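Local coordinates for protein KLLA0E08119p (Kluyveromyces lactis, PDB 3VA7) that probably catalyses the ATP- and biotin-dependent carboxylation of urea, as the carboxylase part of a longer enzyme that also hydrolyses the product, at residues Val60-Asp65 with Ala407-Thr412; Val302-Asp307 with Asp311-Leu316; Glu953-Pro958 with Arg1140-Ala1145. All coordinates share one frame; numbering follows the deposited sequence.

Interaction 1. Residues Val60-Asp65 with Ala407-Thr412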
loop_
_atom_site.group_PDB
_atom_site.type_symbol
_atom_site.label_atom_id
_atom_site.label_comp_id
_atom_site.label_asym_id
_atom_site.label_seq_id
_atom_site.Cartn_x
_atom_site.Cartn_y
_atom_site.Cartn_z
ATOM N N VAL A 60 -28.044 9.241 -5.550
ATOM C CA VAL A 60 -27.440 10.465 -6.035
ATOM C C VAL A 60 -26.033 10.613 -5.433
ATOM O O VAL A 60 -25.821 10.292 -4.286
ATOM C CB VAL A 60 -28.294 11.708 -5.698
ATOM C CG1 VAL A 60 -29.596 11.715 -6.571
ATOM C CG2 VAL A 60 -28.598 11.795 -4.175
ATOM N N TYR A 61 -25.066 11.106 -6.194
ATOM C CA TYR A 61 -23.735 11.222 -5.665
ATOM C C TYR A 61 -22.989 12.450 -6.132
ATOM O O TYR A 61 -23.151 12.906 -7.261
ATOM C CB TYR A 61 -22.925 9.994 -6.030
ATOM C CG TYR A 61 -22.931 9.675 -7.502
ATOM C CD1 TYR A 61 -21.823 9.989 -8.306
ATOM C CD2 TYR A 61 -24.031 9.041 -8.108
ATOM C CE1 TYR A 61 -21.811 9.692 -9.641
ATOM C CE2 TYR A 61 -24.017 8.754 -9.458
ATOM C CZ TYR A 61 -22.897 9.096 -10.213
ATOM O OH TYR A 61 -22.856 8.828 -11.556
ATOM N N SER A 62 -22.158 12.978 -5.239
ATOM C CA SER A 62 -21.145 13.953 -5.594
ATOM C C SER A 62 -20.039 13.281 -6.388
ATOM O O SER A 62 -20.095 12.065 -6.647
ATOM C CB SER A 62 -20.526 14.454 -4.321
ATOM O OG SER A 62 -19.902 13.387 -3.664
ATOM N N ASP A 63 -18.987 14.032 -6.703
ATOM C CA ASP A 63 -17.881 13.423 -7.419
ATOM C C ASP A 63 -16.963 12.531 -6.582
ATOM O O ASP A 63 -16.621 11.426 -7.035
ATOM C CB ASP A 63 -17.139 14.428 -8.306
ATOM C CG ASP A 63 -17.990 14.871 -9.524
ATOM O OD1 ASP A 63 -19.135 14.371 -9.720
ATOM O OD2 ASP A 63 -17.526 15.756 -10.273
ATOM N N PRO A 64 -16.596 12.952 -5.360
ATOM C CA PRO A 64 -15.837 11.974 -4.554
ATOM C C PRO A 64 -16.631 10.672 -4.237
ATOM O O PRO A 64 -16.013 9.602 -3.990
ATOM C CB PRO A 64 -15.500 12.731 -3.258
ATOM C CG PRO A 64 -15.887 14.203 -3.521
ATOM C CD PRO A 64 -16.802 14.250 -4.686
ATOM N N ASP A 65 -17.974 10.737 -4.264
ATOM C CA ASP A 65 -18.778 9.533 -3.977
ATOM C C ASP A 65 -19.084 8.660 -5.166
ATOM O O ASP A 65 -19.787 7.663 -5.018
ATOM C CB ASP A 65 -20.087 9.873 -3.260
ATOM C CG ASP A 65 -19.856 10.332 -1.845
ATOM O OD1 ASP A 65 -18.885 9.847 -1.220
ATOM O OD2 ASP A 65 -20.628 11.171 -1.360
ATOM N N ALA A 407 -12.259 13.461 3.578
ATOM C CA ALA A 407 -12.432 14.358 4.740
ATOM C C ALA A 407 -13.612 15.315 4.503
ATOM O O ALA A 407 -14.017 16.081 5.398
ATOM C CB ALA A 407 -11.122 15.138 5.022
ATOM N N GLU A 408 -14.169 15.229 3.294
ATOM C CA GLU A 408 -15.214 16.130 2.849
ATOM C C GLU A 408 -16.459 16.164 3.763
ATOM O O GLU A 408 -16.800 17.200 4.348
ATOM C CB GLU A 408 -15.583 15.832 1.386
ATOM C CG GLU A 408 -16.090 17.067 0.601
ATOM C CD GLU A 408 -15.101 18.276 0.573
ATOM O OE1 GLU A 408 -13.851 18.065 0.656
ATOM O OE2 GLU A 408 -15.593 19.438 0.454
ATOM N N TYR A 409 -17.123 15.035 3.931
ATOM C CA TYR A 409 -18.495 15.131 4.412
ATOM C C TYR A 409 -18.697 14.967 5.903
ATOM O O TYR A 409 -19.406 15.770 6.534
ATOM C CB TYR A 409 -19.410 14.211 3.590
ATOM C CG TYR A 409 -19.272 14.491 2.102
ATOM C CD1 TYR A 409 -19.884 15.613 1.520
ATOM C CD2 TYR A 409 -18.474 13.655 1.289
ATOM C CE1 TYR A 409 -19.723 15.885 0.146
ATOM C CE2 TYR A 409 -18.302 13.901 -0.075
ATOM C CZ TYR A 409 -18.927 15.010 -0.645
ATOM O OH TYR A 409 -18.755 15.238 -1.987
ATOM N N ASP A 410 -18.065 13.949 6.463
ATOM C CA ASP A 410 -18.455 13.412 7.762
ATOM C C ASP A 410 -17.720 12.115 7.815
ATOM O O ASP A 410 -17.811 11.327 6.897
ATOM C CB ASP A 410 -19.958 13.120 7.831
ATOM C CG ASP A 410 -20.329 12.208 8.996
ATOM O OD1 ASP A 410 -20.500 12.688 10.150
ATOM O OD2 ASP A 410 -20.461 10.991 8.751
ATOM N N PRO A 411 -17.004 11.870 8.908
ATOM C CA PRO A 411 -16.097 10.730 8.879
ATOM C C PRO A 411 -16.717 9.378 9.376
ATOM O O PRO A 411 -15.990 8.468 9.764
ATOM C CB PRO A 411 -14.929 11.222 9.760
ATOM C CG PRO A 411 -15.543 12.295 10.680
ATOM C CD PRO A 411 -16.946 12.606 10.188
ATOM N N THR A 412 -18.034 9.228 9.335
ATOM C CA THR A 412 -18.609 7.949 9.715
ATOM C C THR A 412 -18.162 6.755 8.837
ATOM O O THR A 412 -18.217 6.793 7.599
ATOM C CB THR A 412 -20.139 8.035 9.749
ATOM O OG1 THR A 412 -20.532 8.948 10.790
ATOM C CG2 THR A 412 -20.738 6.650 9.994
#
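Tyr409 meets Ser62, Pro64 and Asp65 where the N-terminal and C-terminal portions of the biotin carboxylase region come together. Residues 60-65 leave the end of strand 56-61, part of the five-stranded parallel sheet of the N-terminal portion, while residues 407-412 form a loop leading into strand 412-420 of the large antiparallel sheet. Tyr409 does nearly all the bridging, and a tyrosine suits the place because its long flat side chain reaches across from one portion to the other and carries a hydroxyl at the far end. The Tyr409 hydroxyl forms a hydrogen bond with Ser62, OH to OG 2.7 Å. It also bonds to the carbonyl of Arg83, so the same oxygen is gripped by two partners from the N-terminal portion. The ring is brought there with CG opposite the carbonyl carbon and beside the backbone N (chi1 -54°). Pro64 contributes a rigid apolar corner: its side chain crosses that of Tyr409 at about a right angle, with CG 4.2 Å from CE2 of Tyr409. Asp65 slides past in the reverse direction, its OD2 lying 3.8 Å from CE2 of Tyr409 and its carboxylate turned 36° from the ring plane. Glu408 covers part of one ring face, CB resting 3.6 Å above the plane of Tyr409 toward the rim. Asp65 is buried, and its charge is met by a salt bridge from Arg39 and a hydrogen bond from Tyr89. Ser62 OG also lies within weak hydrogen-bonding distance of Asp65 OD2. At the phenol oxygen itself the apolar neighbour is again Pro64, whose CG lies 3.4 Å from Tyr409 OH.

Interaction 2. Residues Val302-Asp307 with Asp311-Leu316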
loop_
_atom_site.group_PDB
_atom_site.type_symbol
_atom_site.label_atom_id
_atom_site.label_comp_id
_atom_site.label_asym_id
_atom_site.label_seq_id
_atom_site.Cartn_x
_atom_site.Cartn_y
_atom_site.Cartn_z
ATOM N N VAL A 302 -38.228 12.967 20.115
ATOM C CA VAL A 302 -38.388 13.947 21.124
ATOM C C VAL A 302 -37.280 13.716 22.109
ATOM O O VAL A 302 -37.278 12.708 22.801
ATOM C CB VAL A 302 -39.746 13.809 21.817
ATOM C CG1 VAL A 302 -39.957 15.001 22.738
ATOM C CG2 VAL A 302 -40.895 13.712 20.780
ATOM N N GLU A 303 -36.334 14.642 22.152
ATOM C CA GLU A 303 -35.259 14.576 23.124
ATOM C C GLU A 303 -35.633 15.276 24.443
ATOM O O GLU A 303 -36.227 16.369 24.464
ATOM C CB GLU A 303 -33.960 15.197 22.572
ATOM C CG GLU A 303 -33.660 14.914 21.109
ATOM C CD GLU A 303 -32.201 15.122 20.746
ATOM O OE1 GLU A 303 -31.606 16.143 21.173
ATOM O OE2 GLU A 303 -31.632 14.258 20.030
ATOM N N PHE A 304 -35.248 14.635 25.536
ATOM C CA PHE A 304 -35.373 15.190 26.868
ATOM C C PHE A 304 -34.019 15.181 27.617
ATOM O O PHE A 304 -33.159 14.339 27.364
ATOM C CB PHE A 304 -36.322 14.334 27.677
ATOM C CG PHE A 304 -37.661 14.155 27.064
ATOM C CD1 PHE A 304 -38.606 15.204 27.080
ATOM C CD2 PHE A 304 -38.022 12.921 26.533
ATOM C CE1 PHE A 304 -39.883 15.029 26.551
ATOM C CE2 PHE A 304 -39.298 12.726 25.984
ATOM C CZ PHE A 304 -40.232 13.779 25.995
ATOM N N ILE A 305 -33.858 16.133 28.533
ATOM C CA ILE A 305 -32.852 16.113 29.588
ATOM C C ILE A 305 -33.449 15.325 30.744
ATOM O O ILE A 305 -34.665 15.423 30.995
ATOM C CB ILE A 305 -32.581 17.536 30.038
ATOM C CG1 ILE A 305 -32.398 18.418 28.784
ATOM C CG2 ILE A 305 -31.381 17.579 30.987
ATOM C CD1 ILE A 305 -31.882 19.855 28.999
ATOM N N TYR A 306 -32.626 14.532 31.428
ATOM C CA TYR A 306 -33.106 13.706 32.550
ATOM C C TYR A 306 -32.211 13.798 33.802
ATOM O O TYR A 306 -31.007 13.484 33.746
ATOM C CB TYR A 306 -33.257 12.242 32.121
ATOM C CG TYR A 306 -33.766 11.270 33.180
ATOM C CD1 TYR A 306 -34.960 11.509 33.854
ATOM C CD2 TYR A 306 -33.083 10.080 33.463
ATOM C CE1 TYR A 306 -35.461 10.606 34.818
ATOM C CE2 TYR A 306 -33.571 9.160 34.430
ATOM C CZ TYR A 306 -34.766 9.441 35.108
ATOM O OH TYR A 306 -35.302 8.579 36.056
ATOM N N ASP A 307 -32.800 14.239 34.922
ATOM C CA ASP A 307 -32.119 14.229 36.212
ATOM C C ASP A 307 -32.429 12.902 36.873
ATOM O O ASP A 307 -33.541 12.685 37.378
ATOM C CB ASP A 307 -32.575 15.392 37.095
ATOM C CG ASP A 307 -31.562 15.729 38.193
ATOM O OD1 ASP A 307 -31.101 14.815 38.935
ATOM O OD2 ASP A 307 -31.229 16.928 38.310
ATOM N N ASP A 311 -35.343 12.222 39.602
ATOM C CA ASP A 311 -36.310 11.478 38.756
ATOM C C ASP A 311 -37.201 12.354 37.861
ATOM O O ASP A 311 -38.385 12.078 37.705
ATOM C CB ASP A 311 -37.158 10.490 39.564
ATOM C CG ASP A 311 -37.929 9.518 38.669
ATOM O OD1 ASP A 311 -39.174 9.613 38.575
ATOM O OD2 ASP A 311 -37.286 8.656 38.036
ATOM N N GLU A 312 -36.612 13.390 37.257
ATOM C CA GLU A 312 -37.339 14.357 36.414
ATOM C C GLU A 312 -36.779 14.462 34.985
ATOM O O GLU A 312 -35.556 14.325 34.797
ATOM C CB GLU A 312 -37.274 15.745 37.058
ATOM C CG GLU A 312 -37.608 15.791 38.548
ATOM C CD GLU A 312 -39.089 15.502 38.870
ATOM O OE1 GLU A 312 -39.620 16.180 39.772
ATOM O OE2 GLU A 312 -39.724 14.609 38.249
ATOM N N PHE A 313 -37.645 14.742 33.996
ATOM C CA PHE A 313 -37.197 14.992 32.598
ATOM C C PHE A 313 -37.717 16.290 32.018
ATOM O O PHE A 313 -38.777 16.742 32.401
ATOM C CB PHE A 313 -37.607 13.859 31.676
ATOM C CG PHE A 313 -39.096 13.711 31.514
ATOM C CD1 PHE A 313 -39.850 13.001 32.457
ATOM C CD2 PHE A 313 -39.751 14.248 30.396
ATOM C CE1 PHE A 313 -41.229 12.843 32.304
ATOM C CE2 PHE A 313 -41.139 14.091 30.233
ATOM C CZ PHE A 313 -41.876 13.384 31.189
ATOM N N TYR A 314 -36.987 16.889 31.083
ATOM C CA TYR A 314 -37.408 18.180 30.535
ATOM C C TYR A 314 -37.177 18.291 29.023
ATOM O O TYR A 314 -36.088 17.996 28.529
ATOM C CB TYR A 314 -36.721 19.349 31.268
ATOM C CG TYR A 314 -36.524 19.136 32.761
ATOM C CD1 TYR A 314 -35.233 19.063 33.307
ATOM C CD2 TYR A 314 -37.620 18.998 33.624
ATOM C CE1 TYR A 314 -35.028 18.855 34.675
ATOM C CE2 TYR A 314 -37.442 18.779 34.985
ATOM C CZ TYR A 314 -36.139 18.713 35.516
ATOM O OH TYR A 314 -35.951 18.499 36.879
ATOM N N PHE A 315 -38.211 18.730 28.298
ATOM C CA PHE A 315 -38.133 18.955 26.854
ATOM C C PHE A 315 -36.823 19.610 26.475
ATOM O O PHE A 315 -36.380 20.537 27.140
ATOM C CB PHE A 315 -39.287 19.818 26.373
ATOM C CG PHE A 315 -39.276 20.083 24.882
ATOM C CD1 PHE A 315 -39.633 19.088 23.976
ATOM C CD2 PHE A 315 -38.922 21.336 24.387
ATOM C CE1 PHE A 315 -39.620 19.340 22.605
ATOM C CE2 PHE A 315 -38.920 21.607 23.008
ATOM C CZ PHE A 315 -39.272 20.609 22.120
ATOM N N LEU A 316 -36.198 19.094 25.423
ATOM C CA LEU A 316 -35.003 19.676 24.886
ATOM C C LEU A 316 -35.293 20.107 23.441
ATOM O O LEU A 316 -35.168 21.280 23.130
ATOM C CB LEU A 316 -33.845 18.691 25.025
ATOM C CG LEU A 316 -32.428 19.022 24.525
ATOM C CD1 LEU A 316 -31.715 20.119 25.305
ATOM C CD2 LEU A 316 -31.532 17.726 24.471
#
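Strands 302-307 and 312-316 run antiparallel, their directions 146° apart, with Ile305 opposite Tyr314 and Asp307 opposite Glu312 as hydrogen-bonded pairs and Tyr306 opposite Phe313 as a non-hydrogen-bonded one. The Ile305-Tyr314 pair is bonded both ways, Tyr314 N to Ile305 O at 2.7 Å and Ile305 N to Tyr314 O at 2.9 Å. Phe304 and Phe313 are not register partners, yet they form a T-shaped stack. Phe313 presents its edge, with CD2 3.6 Å from CD1 of Phe304 and over that ring's face, the planes 76° apart. Phe313 reaches it with CG held between its backbone N and carbonyl carbon (chi1 65°). Such flat apolar rings fit a buried sheet face: helix 277-293 covers them, touching Phe304 through Ser287 and Phe313 through Lys282. Ile305 and Leu316 instead meet at their branch ends, CD1 to CD1 3.7 Å, crossing at about a right angle. The two strands are a beta hairpin of the ATP-grasp region, and a G1 beta bulge sits at its closed end, where Asp311 and Glu312 together face Asp307. Asp311 takes left-handed backbone angles there, which an aspartate tolerates better than most residues. Asp307 N bonds to Glu312 O at 2.8 Å, while its OD1 accepts from the amide of Arg310 in the connecting turn. The Tyr306 hydroxyl reaches over the bulge and donates to Asp311, OH to OD2 2.8 Å, approaching from above the carboxylate plane. A phenylalanine at Tyr306 would probably leave the carboxylate of Asp311 without this donor and set it freer to turn. Tyr306 CD1 also lies 4.2 Å from CB of Phe313.

Interaction 3. Residues Glu953-Pro958 with Arg1140-Ala1145; sequences EAPWLP and RLIQVA
A type I beta turn from Ala954 to Leu957 packs its two corner residues, Pro955 and Trp956, against Leu1141 and Ile1142 at the end of helix 1133-1142. The turn is closed by Leu957 N to Ala954 O at 3.0 Å. Proline suits the first corner because its ring already holds phi near the value the turn needs (-64°), and it needs no amide hydrogen there. The tip of that ring does most of the touching. Pro955 CG lies 3.6 Å from CB of Leu1141, the two side chains crossing at a slant, and the same CG is 4.0 Å from CG1 of Ile1142. Ile1142 divides its branches between the two corner residues. With CG2 opposite its backbone N and CG1 beside it (chi1 -66°), CG1 lies against Pro955 while CG2 comes 4.3 Å from CZ3 of Trp956. A beta-branched residue serves well here, since its two arms can meet two neighbouring side chains at once. The turn lies in the loop between helices 937-949 and 960-967, within the part of the carboxyltransferase assigned to subdomains C and D, and the helix end comes from a segment nearly two hundred residues later. No hydrogen bond crosses between the two segments; the contact is apolar packing alone. Trp956, buried, is steadied from within its own turn by Ala954, whose CB sits 3.4 Å above one face of the indole toward its rim. Its ring also meets that of Tyr1013, and Phe963 of helix 960-967 touches both Trp956 and Ile1142. Arg951 ties the backbones together, NE bonding to Glu953 O and NH2 to Val1144 O. Beyond the last helical residue the chain still turns in, Val1144 N reaching Leu1141 O at 3.1 Å.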
loop_
_atom_site.group_PDB
_atom_site.type_symbol
_atom_site.label_atom_id
_atom_site.label_comp_id
_atom_site.label_asym_id
_atom_site.label_seq_id
_atom_site.Cartn_x
_atom_site.Cartn_y
_atom_site.Cartn_z
ATOM N N GLU A 953 22.516 12.423 -23.128
ATOM C CA GLU A 953 22.680 11.919 -24.515
ATOM C C GLU A 953 23.035 10.455 -24.538
ATOM O O GLU A 953 23.844 9.960 -23.725
ATOM C CB GLU A 953 23.735 12.717 -25.281
ATOM C CG GLU A 953 23.395 14.217 -25.376
ATOM C CD GLU A 953 24.492 15.007 -26.124
ATOM O OE1 GLU A 953 25.646 15.177 -25.587
ATOM O OE2 GLU A 953 24.189 15.459 -27.260
ATOM N N ALA A 954 22.457 9.750 -25.498
ATOM C CA ALA A 954 22.712 8.321 -25.609
ATOM C C ALA A 954 22.095 7.944 -26.914
ATOM O O ALA A 954 21.288 8.692 -27.406
ATOM C CB ALA A 954 22.078 7.562 -24.460
ATOM N N PRO A 955 22.523 6.823 -27.529
ATOM C CA PRO A 955 21.922 6.514 -28.816
ATOM C C PRO A 955 20.421 6.242 -28.705
ATOM O O PRO A 955 19.751 6.117 -29.739
ATOM C CB PRO A 955 22.668 5.238 -29.245
ATOM C CG PRO A 955 23.958 5.288 -28.521
ATOM C CD PRO A 955 23.719 5.992 -27.245
ATOM N N TRP A 956 19.879 6.100 -27.482
ATOM C CA TRP A 956 18.433 5.748 -27.346
ATOM C C TRP A 956 17.668 6.956 -26.862
ATOM O O TRP A 956 16.514 6.885 -26.444
ATOM C CB TRP A 956 18.193 4.511 -26.414
ATOM C CG TRP A 956 18.596 4.745 -24.983
ATOM C CD1 TRP A 956 17.825 5.249 -23.951
ATOM C CD2 TRP A 956 19.886 4.544 -24.446
ATOM N NE1 TRP A 956 18.577 5.352 -22.790
ATOM C CE2 TRP A 956 19.845 4.908 -23.085
ATOM C CE3 TRP A 956 21.081 4.061 -24.982
ATOM C CZ2 TRP A 956 20.948 4.807 -22.269
ATOM C CZ3 TRP A 956 22.186 3.972 -24.161
ATOM C CH2 TRP A 956 22.116 4.356 -22.826
ATOM N N LEU A 957 18.351 8.078 -26.879
ATOM C CA LEU A 957 17.821 9.329 -26.382
ATOM C C LEU A 957 17.884 10.226 -27.604
ATOM O O LEU A 957 18.709 9.992 -28.490
ATOM C CB LEU A 957 18.731 9.827 -25.298
ATOM C CG LEU A 957 18.652 9.038 -24.014
ATOM C CD1 LEU A 957 19.613 9.705 -23.007
ATOM C CD2 LEU A 957 17.205 9.050 -23.462
ATOM N N PRO A 958 17.039 11.251 -27.681
ATOM C CA PRO A 958 16.111 11.774 -26.675
ATOM C C PRO A 958 14.760 11.049 -26.596
ATOM O O PRO A 958 14.078 11.172 -25.573
ATOM C CB PRO A 958 15.913 13.245 -27.138
ATOM C CG PRO A 958 16.047 13.191 -28.619
ATOM C CD PRO A 958 17.076 12.092 -28.895
ATOM N N ARG A 1140 27.999 -0.346 -30.912
ATOM C CA ARG A 1140 29.254 0.289 -30.520
ATOM C C ARG A 1140 28.966 1.554 -29.674
ATOM O O ARG A 1140 29.403 1.684 -28.512
ATOM C CB ARG A 1140 30.093 0.584 -31.767
ATOM C CG ARG A 1140 31.468 1.129 -31.482
ATOM C CD ARG A 1140 32.130 1.570 -32.780
ATOM N NE ARG A 1140 31.788 2.937 -33.197
ATOM C CZ ARG A 1140 32.179 4.051 -32.579
ATOM N NH1 ARG A 1140 32.904 3.993 -31.464
ATOM N NH2 ARG A 1140 31.806 5.234 -33.060
ATOM N N LEU A 1141 28.161 2.447 -30.240
ATOM C CA LEU A 1141 27.766 3.651 -29.511
ATOM C C LEU A 1141 27.117 3.345 -28.132
ATOM O O LEU A 1141 27.496 3.982 -27.123
ATOM C CB LEU A 1141 26.936 4.604 -30.415
ATOM C CG LEU A 1141 27.774 5.236 -31.559
ATOM C CD1 LEU A 1141 26.977 5.844 -32.765
ATOM C CD2 LEU A 1141 28.749 6.250 -30.973
ATOM N N ILE A 1142 26.203 2.356 -28.074
ATOM C CA ILE A 1142 25.431 2.014 -26.840
ATOM C C ILE A 1142 26.339 1.652 -25.655
ATOM O O ILE A 1142 26.043 1.959 -24.478
ATOM C CB ILE A 1142 24.399 0.894 -27.123
ATOM C CG1 ILE A 1142 23.310 1.412 -28.101
ATOM C CG2 ILE A 1142 23.811 0.330 -25.823
ATOM C CD1 ILE A 1142 22.446 0.324 -28.798
ATOM N N GLN A 1143 27.476 1.056 -26.010
ATOM C CA GLN A 1143 28.488 0.557 -25.080
ATOM C C GLN A 1143 29.410 1.603 -24.429
ATOM O O GLN A 1143 30.299 1.205 -23.665
ATOM C CB GLN A 1143 29.422 -0.323 -25.898
ATOM C CG GLN A 1143 29.677 -1.646 -25.393
ATOM C CD GLN A 1143 30.089 -2.580 -26.506
ATOM O OE1 GLN A 1143 31.089 -3.272 -26.365
ATOM N NE2 GLN A 1143 29.298 -2.651 -27.597
ATOM N N VAL A 1144 29.293 2.892 -24.801
ATOM C CA VAL A 1144 30.177 3.934 -24.244
ATOM C C VAL A 1144 29.670 4.183 -22.831
ATOM O O VAL A 1144 28.518 4.601 -22.675
ATOM C CB VAL A 1144 30.189 5.300 -25.076
ATOM C CG1 VAL A 1144 31.045 6.344 -24.369
ATOM C CG2 VAL A 1144 30.662 5.137 -26.558
ATOM N N ALA A 1145 30.491 3.894 -21.809
ATOM C CA ALA A 1145 30.124 4.177 -20.412
ATOM C C ALA A 1145 29.730 5.645 -20.252
ATOM O O ALA A 1145 30.284 6.500 -20.923
ATOM C CB ALA A 1145 31.256 3.827 -19.455
#

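Overall arrangement
Interactions 1 and 2 both belong to the biotin carboxylase region, and along the chain the hairpin of interaction 2 is nested inside the long loop that interaction 1 closes. Their centres are 34 Å apart, with nearest atoms about 15 Å apart. Interaction 3 comes later in the sequence and belongs to the carboxyltransferase part; its centre lies 51 Å from that of interaction 1 and 83 Å from that of interaction 2, on the opposite side of the chain's centre from the hairpin. Of the three it is the one near the bound substrate and cofactor: the side chain of Trp956 is about 11 Å from urea and about 12 Å from the biotin group, near their pockets without lining them.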